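Local coordinates for protein (hdlp (histone deacetylase-like protein)) (Aquifex aeolicus, PDB 1C3P) that probably acts as a zinc-dependent deacetylase of the histone deacetylase family, with an arginase-like alpha/beta fold, at residues A[152-156]-A[157-161]. Numbering follows the deposited sequence.
Sequences EYLRK and KGFKR
L154 and F159 pack against each other across a Schellman motif, the turn that ends helix 146-156 and releases the chain into the loop leading to strand 162-166. The branch methyl CD2 of L154 lies 3.7 Å from CD1 of the F159 ring and nearly as close to CE1, an apolar contact joining the last helical turn to the first residue beyond the glycine. The stretch illustrates how such a motif ends a helix, by two backbone bonds and a hydrophobic contact across the turn. In the 6→1 bond L154 O accepts a hydrogen bond from F159 N, 3.1 Å away and nearly straight at 160°; in the 5→2 bond G158 N donates to R155 O from above the carbonyl plane. The F159 ring turns its edge to the backbone, with L154 O close to the ring plane and 3.5 Å from CD1. G158 makes the reversal possible: its phi of 106° would jam a CB against the preceding carbonyl oxygen.

K157 N donates to Y153 O at 3.2 Å. The K157 side chain, bent at chi2 (-61°), crosses the phenol at a slant, so that CE comes 3.4 Å from Y153 OH, with CZ next nearest, while CG lies near Y153 O. With the phenol of Y153 cut back to an alanine, the methylenes of K157 would probably lose their aromatic neighbour and be freer to swing.

Farther out, I114 of helix 98-118 touches both Y153 and L154, and V250 of strand 250-254 touches L154 and F159, seating the helix end against the alpha/beta core. R155 forms a salt bridge one turn back with E152 and also bonds Q184 through NH2. A water bridges two carbonyls, donating to R155 O and, at 2.6 Å, to F159 O.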
loop_
_atom_site.group_PDB
_atom_site.type_symbol
_atom_site.label_atom_id
_atom_site.label_comp_id
_atom_site.label_asym_id
_atom_site.label_seq_id
_atom_site.Cartn_x
_atom_site.Cartn_y
_atom_site.Cartn_z
ATOM N N GLU A 152 5.541 10.648 10.866
ATOM C CA GLU A 152 5.638 11.824 11.725
ATOM C C GLU A 152 5.306 11.421 13.149
ATOM O O GLU A 152 5.820 11.988 14.112
ATOM C CB GLU A 152 4.687 12.922 11.253
ATOM C CG GLU A 152 5.161 13.583 9.973
ATOM C CD GLU A 152 6.426 14.396 10.171
ATOM O OE1 GLU A 152 6.995 14.841 9.161
ATOM O OE2 GLU A 152 6.844 14.603 11.330
ATOM N N TYR A 153 4.455 10.407 13.287
ATOM C CA TYR A 153 4.108 9.921 14.620
ATOM C C TYR A 153 5.403 9.390 15.254
ATOM O O TYR A 153 5.708 9.664 16.420
ATOM C CB TYR A 153 3.061 8.796 14.504
ATOM C CG TYR A 153 2.742 8.108 15.811
ATOM C CD1 TYR A 153 1.774 8.612 16.689
ATOM C CD2 TYR A 153 3.427 6.954 16.175
ATOM C CE1 TYR A 153 1.506 7.956 17.909
ATOM C CE2 TYR A 153 3.172 6.304 17.366
ATOM C CZ TYR A 153 2.221 6.792 18.226
ATOM O OH TYR A 153 1.992 6.083 19.384
ATOM N N LEU A 154 6.176 8.640 14.475
ATOM C CA LEU A 154 7.435 8.078 14.967
ATOM C C LEU A 154 8.469 9.185 15.243
ATOM O O LEU A 154 9.206 9.128 16.238
ATOM C CB LEU A 154 7.982 7.062 13.954
ATOM C CG LEU A 154 7.233 5.719 13.893
ATOM C CD1 LEU A 154 7.618 4.940 12.628
ATOM C CD2 LEU A 154 7.559 4.908 15.174
ATOM N N ARG A 155 8.539 10.190 14.373
ATOM C CA ARG A 155 9.488 11.281 14.611
ATOM C C ARG A 155 9.170 11.951 15.944
ATOM O O ARG A 155 10.080 12.276 16.715
ATOM C CB ARG A 155 9.449 12.309 13.468
ATOM C CG ARG A 155 9.837 11.699 12.103
ATOM C CD ARG A 155 9.730 12.686 10.948
ATOM N NE ARG A 155 10.902 13.542 10.838
ATOM C CZ ARG A 155 11.013 14.547 9.978
ATOM N NH1 ARG A 155 10.010 14.829 9.151
ATOM N NH2 ARG A 155 12.146 15.240 9.919
ATOM N N LYS A 156 7.887 12.145 16.238
ATOM C CA LYS A 156 7.525 12.781 17.500
ATOM C C LYS A 156 7.936 11.917 18.693
ATOM O O LYS A 156 8.214 12.439 19.778
ATOM C CB LYS A 156 6.024 13.098 17.550
ATOM C CG LYS A 156 5.623 13.877 18.810
ATOM C CD LYS A 156 4.220 14.432 18.729
ATOM C CE LYS A 156 4.104 15.484 17.625
ATOM N NZ LYS A 156 4.994 16.670 17.862
ATOM N N LYS A 157 7.975 10.603 18.488
ATOM C CA LYS A 157 8.385 9.659 19.530
ATOM C C LYS A 157 9.908 9.656 19.713
ATOM O O LYS A 157 10.423 9.024 20.634
ATOM C CB LYS A 157 7.923 8.228 19.207
ATOM C CG LYS A 157 6.422 7.967 19.353
ATOM C CD LYS A 157 5.944 8.208 20.774
ATOM C CE LYS A 157 4.442 7.954 20.906
ATOM N NZ LYS A 157 3.917 8.343 22.251
ATOM N N GLY A 158 10.623 10.351 18.835
ATOM C CA GLY A 158 12.072 10.418 18.953
ATOM C C GLY A 158 12.884 9.611 17.954
ATOM O O GLY A 158 14.117 9.585 18.020
ATOM N N PHE A 159 12.222 8.930 17.028
ATOM C CA PHE A 159 12.987 8.179 16.044
ATOM C C PHE A 159 13.623 9.164 15.076
ATOM O O PHE A 159 12.969 10.100 14.631
ATOM C CB PHE A 159 12.098 7.185 15.298
ATOM C CG PHE A 159 11.701 5.996 16.128
ATOM C CD1 PHE A 159 10.602 6.050 16.984
ATOM C CD2 PHE A 159 12.477 4.847 16.105
ATOM C CE1 PHE A 159 10.292 4.962 17.809
ATOM C CE2 PHE A 159 12.184 3.752 16.923
ATOM C CZ PHE A 159 11.093 3.806 17.775
ATOM N N LYS A 160 14.895 8.950 14.755
ATOM C CA LYS A 160 15.631 9.838 13.859
ATOM C C LYS A 160 16.105 9.197 12.561
ATOM O O LYS A 160 16.718 9.858 11.716
ATOM C CB LYS A 160 16.824 10.426 14.620
ATOM C CG LYS A 160 16.396 11.335 15.764
ATOM C CD LYS A 160 17.508 11.609 16.777
ATOM C CE LYS A 160 18.771 12.176 16.146
ATOM N NZ LYS A 160 19.481 11.172 15.302
ATOM N N ARG A 161 15.842 7.905 12.407
ATOM C CA ARG A 161 16.226 7.193 11.187
ATOM C C ARG A 161 15.100 6.233 10.847
ATOM O O ARG A 161 15.072 5.090 11.303
ATOM C CB ARG A 161 17.530 6.408 11.373
ATOM C CG ARG A 161 18.773 7.269 11.608
ATOM C CD ARG A 161 20.035 6.408 11.568
ATOM N NE ARG A 161 20.037 5.341 12.566
ATOM C CZ ARG A 161 20.234 5.515 13.873
ATOM N NH1 ARG A 161 20.452 6.728 14.366
ATOM N NH2 ARG A 161 20.202 4.472 14.694
HETATM O O HOH W 1 12.712 12.511 15.590
#